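Long-range contacts in KLLA0C04147p (Kluyveromyces lactis, PDB 5H2D), which binds ergosterol through the OSBP-related domain (ORD) of Osh1 and probably transfers sterols between membranes: residues A[119-124]-A[354-359]; A[128-133]-A[346-351]. All coordinates share one frame; numbering follows the deposited sequence.

Interaction 1 (A[119-124]-A[354-359]); sequences KPFNPL and RLRPDQ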
loop_
_atom_site.group_PDB
_atom_site.type_symbol
_atom_site.label_atom_id
_atom_site.label_comp_id
_atom_site.label_asym_id
_atom_site.label_seq_id
_atom_site.Cartn_x
_atom_site.Cartn_y
_atom_site.Cartn_z
ATOM N N LYS A 119 -3.673 6.000 -14.033
ATOM C CA LYS A 119 -2.690 4.925 -13.981
ATOM C C LYS A 119 -1.408 5.419 -13.320
ATOM O O LYS A 119 -0.768 6.342 -13.852
ATOM C CB LYS A 119 -2.401 4.440 -15.399
ATOM C CG LYS A 119 -1.349 3.358 -15.539
ATOM C CD LYS A 119 -1.180 3.029 -17.019
ATOM C CE LYS A 119 0.237 2.614 -17.369
ATOM N NZ LYS A 119 0.350 2.311 -18.837
ATOM N N PRO A 120 -0.988 4.850 -12.184
ATOM C CA PRO A 120 0.341 5.164 -11.637
ATOM C C PRO A 120 1.427 4.618 -12.548
ATOM O O PRO A 120 1.183 3.769 -13.409
ATOM C CB PRO A 120 0.371 4.440 -10.288
ATOM C CG PRO A 120 -1.080 4.065 -9.991
ATOM C CD PRO A 120 -1.687 3.839 -11.376
ATOM N N PHE A 121 2.658 5.076 -12.317
ATOM C CA PHE A 121 3.764 4.580 -13.126
ATOM C C PHE A 121 3.990 3.091 -12.889
ATOM O O PHE A 121 3.934 2.594 -11.755
ATOM C CB PHE A 121 5.051 5.356 -12.830
ATOM C CG PHE A 121 5.198 6.602 -13.649
ATOM C CD1 PHE A 121 4.449 7.733 -13.347
ATOM C CD2 PHE A 121 6.082 6.644 -14.717
ATOM C CE1 PHE A 121 4.577 8.897 -14.112
ATOM C CE2 PHE A 121 6.209 7.803 -15.484
ATOM C CZ PHE A 121 5.459 8.921 -15.190
ATOM N N ASN A 122 4.257 2.378 -13.971
ATOM C CA ASN A 122 4.669 0.993 -13.908
ATOM C C ASN A 122 6.153 0.985 -13.544
ATOM O O ASN A 122 6.977 1.465 -14.333
ATOM C CB ASN A 122 4.391 0.338 -15.268
ATOM C CG ASN A 122 4.583 -1.163 -15.257
ATOM O OD1 ASN A 122 4.635 -1.786 -14.206
ATOM N ND2 ASN A 122 4.679 -1.753 -16.446
ATOM N N PRO A 123 6.537 0.497 -12.360
ATOM C CA PRO A 123 7.935 0.634 -11.934
ATOM C C PRO A 123 8.867 -0.142 -12.850
ATOM O O PRO A 123 8.516 -1.208 -13.364
ATOM C CB PRO A 123 7.938 0.063 -10.512
ATOM C CG PRO A 123 6.492 0.108 -10.070
ATOM C CD PRO A 123 5.721 -0.190 -11.341
ATOM N N LEU A 124 10.055 0.418 -13.068
ATOM C CA LEU A 124 11.058 -0.312 -13.834
ATOM C C LEU A 124 11.523 -1.530 -13.047
ATOM O O LEU A 124 11.482 -1.557 -11.814
ATOM C CB LEU A 124 12.250 0.588 -14.161
ATOM C CG LEU A 124 11.917 1.869 -14.924
ATOM C CD1 LEU A 124 13.189 2.658 -15.178
ATOM C CD2 LEU A 124 11.219 1.580 -16.246
ATOM N N ARG A 354 12.183 8.444 -6.297
ATOM C CA ARG A 354 12.323 9.903 -6.283
ATOM C C ARG A 354 13.249 10.392 -7.390
ATOM O O ARG A 354 13.129 11.539 -7.836
ATOM C CB ARG A 354 12.844 10.377 -4.931
ATOM C CG ARG A 354 11.850 10.202 -3.810
ATOM C CD ARG A 354 12.552 10.445 -2.497
ATOM N NE ARG A 354 11.717 10.151 -1.341
ATOM C CZ ARG A 354 11.649 8.958 -0.772
ATOM N NH1 ARG A 354 12.343 7.950 -1.275
ATOM N NH2 ARG A 354 10.903 8.775 0.305
ATOM N N LEU A 355 14.163 9.546 -7.849
ATOM C CA LEU A 355 15.105 9.920 -8.897
ATOM C C LEU A 355 14.607 9.579 -10.286
ATOM O O LEU A 355 15.318 9.845 -11.267
ATOM C CB LEU A 355 16.453 9.228 -8.667
ATOM C CG LEU A 355 17.043 9.482 -7.288
ATOM C CD1 LEU A 355 18.330 8.698 -7.066
ATOM C CD2 LEU A 355 17.271 10.975 -7.087
ATOM N N ARG A 356 13.422 8.989 -10.398
ATOM C CA ARG A 356 12.919 8.573 -11.702
ATOM C C ARG A 356 12.530 9.790 -12.537
ATOM O O ARG A 356 11.652 10.556 -12.125
ATOM C CB ARG A 356 11.743 7.611 -11.536
ATOM C CG ARG A 356 11.347 7.052 -12.861
ATOM C CD ARG A 356 10.234 6.031 -12.804
ATOM N NE ARG A 356 9.832 5.780 -14.179
ATOM C CZ ARG A 356 9.175 4.708 -14.604
ATOM N NH1 ARG A 356 8.845 3.733 -13.763
ATOM N NH2 ARG A 356 8.863 4.618 -15.892
ATOM N N PRO A 357 13.154 10.013 -13.702
ATOM C CA PRO A 357 13.064 11.326 -14.356
ATOM C C PRO A 357 11.779 11.581 -15.123
ATOM O O PRO A 357 11.356 12.742 -15.217
ATOM C CB PRO A 357 14.279 11.325 -15.302
ATOM C CG PRO A 357 14.558 9.896 -15.579
ATOM C CD PRO A 357 14.222 9.178 -14.276
ATOM N N ASP A 358 11.171 10.548 -15.720
ATOM C CA ASP A 358 9.887 10.780 -16.381
ATOM C C ASP A 358 8.802 11.082 -15.356
ATOM O O ASP A 358 7.991 12.002 -15.539
ATOM C CB ASP A 358 9.486 9.600 -17.284
ATOM C CG ASP A 358 9.610 8.237 -16.620
ATOM O OD1 ASP A 358 10.261 8.093 -15.560
ATOM O OD2 ASP A 358 9.067 7.278 -17.216
ATOM N N GLN A 359 8.788 10.331 -14.260
ATOM C CA GLN A 359 7.822 10.595 -13.205
ATOM C C GLN A 359 8.041 11.972 -12.580
ATOM O O GLN A 359 7.073 12.662 -12.247
ATOM C CB GLN A 359 7.904 9.489 -12.153
ATOM C CG GLN A 359 6.850 9.614 -11.083
ATOM C CD GLN A 359 6.897 8.466 -10.113
ATOM O OE1 GLN A 359 7.181 7.328 -10.485
ATOM N NE2 GLN A 359 6.621 8.761 -8.850
HETATM O O HOH W 1 7.145 2.606 -16.996
#
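The guanidinium of Arg356 is sandwiched between Phe121 and Leu124: Phe121 CD2 sits over the centre of one face, and Leu124 CG packs against the opposite face, toward its rim. Phe121 turns its edge to this group, the planes 68° apart, while Gln359 CB makes a CH-pi contact over the ring face, 3.8 Å from the centroid and 8° off the normal. Strand 119-121 of the ORD fold and the chain after it pack against the start of helix 357-363, with Arg356 at the N-cap position. The arginine chain, extended from CG to NE, delivers its head to the 119-124 backbone. There Arg356 NH1 donates to Asn122 O at 3.0 Å, 163° at the hydrogen, from above the carbonyl plane; it also salt-bridges Glu127. Arg356 grips Asp358 side-on in a salt bridge, NE to OD1 at 2.7 Å and NH2 to OD2 at 3.0 Å. An alanine in place of Arg356 would probably leave the Asp358 carboxylate without its mate and open a gap between Phe121 and Leu124. Gln359 NE2 is held by Gln74. A water completes the link, accepting from Arg356 NH2 and donating to Asn122 O, 2.9 Å from each.

Interaction 2 (A[128-133]-A[346-351]); sequences TFEYSR and PWLPPT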
loop_
_atom_site.group_PDB
_atom_site.type_symbol
_atom_site.label_atom_id
_atom_site.label_comp_id
_atom_site.label_asym_id
_atom_site.label_seq_id
_atom_site.Cartn_x
_atom_site.Cartn_y
_atom_site.Cartn_z
ATOM N N THR A 128 13.386 0.816 -6.871
ATOM C CA THR A 128 13.156 0.690 -5.445
ATOM C C THR A 128 12.471 1.940 -4.918
ATOM O O THR A 128 12.468 2.988 -5.558
ATOM C CB THR A 128 14.466 0.474 -4.671
ATOM O OG1 THR A 128 15.359 1.570 -4.944
ATOM C CG2 THR A 128 15.137 -0.818 -5.097
ATOM N N PHE A 129 11.883 1.819 -3.732
ATOM C CA PHE A 129 11.367 3.003 -3.064
ATOM C C PHE A 129 11.479 2.795 -1.562
ATOM O O PHE A 129 11.034 1.775 -1.034
ATOM C CB PHE A 129 9.913 3.315 -3.478
ATOM C CG PHE A 129 9.295 4.466 -2.696
ATOM C CD1 PHE A 129 9.777 5.760 -2.850
ATOM C CD2 PHE A 129 8.247 4.252 -1.806
ATOM C CE1 PHE A 129 9.237 6.807 -2.121
ATOM C CE2 PHE A 129 7.698 5.306 -1.084
ATOM C CZ PHE A 129 8.200 6.583 -1.245
ATOM N N GLU A 130 12.104 3.752 -0.885
ATOM C CA GLU A 130 12.202 3.733 0.565
ATOM C C GLU A 130 11.415 4.891 1.151
ATOM O O GLU A 130 11.245 5.934 0.511
ATOM C CB GLU A 130 13.656 3.839 1.019
ATOM C CG GLU A 130 14.330 5.108 0.530
ATOM C CD GLU A 130 15.576 5.449 1.348
ATOM O OE1 GLU A 130 15.451 6.293 2.263
ATOM O OE2 GLU A 130 16.646 4.845 1.078
ATOM N N TYR A 131 10.926 4.700 2.374
ATOM C CA TYR A 131 10.202 5.763 3.070
ATOM C C TYR A 131 10.234 5.452 4.558
ATOM O O TYR A 131 9.667 4.445 4.998
ATOM C CB TYR A 131 8.767 5.864 2.550
ATOM C CG TYR A 131 7.885 6.948 3.131
ATOM C CD1 TYR A 131 7.950 8.252 2.648
ATOM C CD2 TYR A 131 6.935 6.651 4.104
ATOM C CE1 TYR A 131 7.116 9.244 3.148
ATOM C CE2 TYR A 131 6.086 7.636 4.607
ATOM C CZ TYR A 131 6.185 8.922 4.126
ATOM O OH TYR A 131 5.344 9.887 4.614
ATOM N N SER A 132 10.904 6.303 5.331
ATOM C CA SER A 132 10.937 6.142 6.776
ATOM C C SER A 132 10.273 7.338 7.433
ATOM O O SER A 132 10.285 8.453 6.900
ATOM C CB SER A 132 12.372 5.990 7.282
ATOM O OG SER A 132 12.972 4.827 6.741
ATOM N N ARG A 133 9.672 7.094 8.600
ATOM C CA ARG A 133 8.984 8.143 9.345
ATOM C C ARG A 133 9.569 8.164 10.749
ATOM O O ARG A 133 9.143 7.396 11.622
ATOM C CB ARG A 133 7.477 7.913 9.350
ATOM C CG ARG A 133 6.805 8.254 8.010
ATOM C CD ARG A 133 6.780 9.744 7.731
ATOM N NE ARG A 133 5.912 10.425 8.687
ATOM C CZ ARG A 133 4.645 10.750 8.466
ATOM N NH1 ARG A 133 4.070 10.483 7.297
ATOM N NH2 ARG A 133 3.942 11.349 9.420
ATOM N N PRO A 346 21.209 12.353 -0.876
ATOM C CA PRO A 346 22.546 11.728 -0.869
ATOM C C PRO A 346 22.552 10.291 -0.367
ATOM O O PRO A 346 23.491 9.549 -0.687
ATOM C CB PRO A 346 23.363 12.645 0.054
ATOM C CG PRO A 346 22.620 13.955 0.052
ATOM C CD PRO A 346 21.159 13.544 -0.010
ATOM N N TRP A 347 21.520 9.871 0.375
ATOM C CA TRP A 347 21.439 8.519 0.909
ATOM C C TRP A 347 20.882 7.509 -0.087
ATOM O O TRP A 347 21.098 6.307 0.087
ATOM C CB TRP A 347 20.549 8.498 2.157
ATOM C CG TRP A 347 21.098 9.309 3.290
ATOM C CD1 TRP A 347 20.821 10.620 3.580
ATOM C CD2 TRP A 347 22.042 8.870 4.273
ATOM N NE1 TRP A 347 21.539 11.017 4.690
ATOM C CE2 TRP A 347 22.291 9.962 5.132
ATOM C CE3 TRP A 347 22.701 7.658 4.508
ATOM C CZ2 TRP A 347 23.174 9.877 6.214
ATOM C CZ3 TRP A 347 23.573 7.573 5.584
ATOM C CH2 TRP A 347 23.798 8.678 6.424
ATOM N N LEU A 348 20.175 7.965 -1.105
ATOM C CA LEU A 348 19.387 7.046 -1.910
ATOM C C LEU A 348 20.242 6.213 -2.859
ATOM O O LEU A 348 21.258 6.688 -3.384
ATOM C CB LEU A 348 18.365 7.820 -2.735
ATOM C CG LEU A 348 17.332 8.621 -1.946
ATOM C CD1 LEU A 348 16.504 9.459 -2.909
ATOM C CD2 LEU A 348 16.431 7.701 -1.113
ATOM N N PRO A 349 19.812 4.993 -3.146
ATOM C CA PRO A 349 20.378 4.247 -4.270
ATOM C C PRO A 349 19.953 4.889 -5.571
ATOM O O PRO A 349 18.936 5.598 -5.601
ATOM C CB PRO A 349 19.748 2.855 -4.113
ATOM C CG PRO A 349 18.408 3.138 -3.470
ATOM C CD PRO A 349 18.614 4.343 -2.580
ATOM N N PRO A 350 20.678 4.652 -6.669
ATOM C CA PRO A 350 20.269 5.233 -7.959
ATOM C C PRO A 350 18.926 4.735 -8.449
ATOM O O PRO A 350 18.393 5.306 -9.404
ATOM C CB PRO A 350 21.390 4.810 -8.920
ATOM C CG PRO A 350 22.494 4.313 -8.063
ATOM C CD PRO A 350 21.938 3.897 -6.754
ATOM N N THR A 351 18.375 3.699 -7.825
ATOM C CA THR A 351 17.122 3.100 -8.245
ATOM C C THR A 351 15.897 3.705 -7.568
ATOM O O THR A 351 14.784 3.300 -7.906
ATOM C CB THR A 351 17.143 1.599 -7.951
ATOM O OG1 THR A 351 17.434 1.411 -6.561
ATOM C CG2 THR A 351 18.184 0.872 -8.826
#
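Thr128 and Thr351 are joined by two hydrogen bonds, one from the backbone and one between side chains. The bond from Thr128 N to Thr351 O is 3.0 Å long and almost straight, 178° at the hydrogen, although N lies well above the carbonyl plane. The hydroxyls, Thr128 OG1 and Thr351 OG1, lie 2.6 Å apart, and the geometry fits a proton on either one. On both threonines OG1 stands between the backbone N and the carbonyl carbon (chi1 57° and 55°), which brings the oxygens tip to tip; Pro349 CG is 3.7 Å from Thr128 OG1. Thr128 O and Thr351 O, two acceptors, are 3.3 Å apart; Thr128 O instead has a hydrogen bond with Thr353 OG1, and a backbone bond also links Thr128 with Thr353. Farther along the strand, Leu348 CD2 lies 3.4 Å from Glu130 CD. Segment 346-351 is thus hydrogen-bonded at the Thr128 end of the strand and only packed at Glu130; in the ORD beta-structure the strand pairs with 138-146. The buried Glu130 carboxylate finds its partners beyond this loop, OE2 with Tyr419 and Arg423, OE1 with Tyr25. So supplied, Glu130 is likely to remain charged despite burial, while the Leu348 methyl contributes packing alone.

How the interactions relate
Both segments of interaction 2 fall between those of interaction 1 in the sequence, and the two centres are 14 Å apart. They touch directly: Arg354 NH2 of interaction 1 approaches Glu130 O of interaction 2 at 2.9 Å, a probable hydrogen bond, and Leu355 CD1 packs 3.5 Å from Pro349 O. Asp352 accepts a hydrogen bond from Glu130 N and makes a salt bridge to Arg354 NH1. The chain from 346 to 359 therefore packs first against strand 128-133 and then against Phe121 and the residues after it. Segment 119-124 extends to the sterol site through residues that do not touch 354-359: Lys119 belongs to the pocket and Pro120 touches ergosterol. The Pro123 side chain is about 9 Å from the ligand.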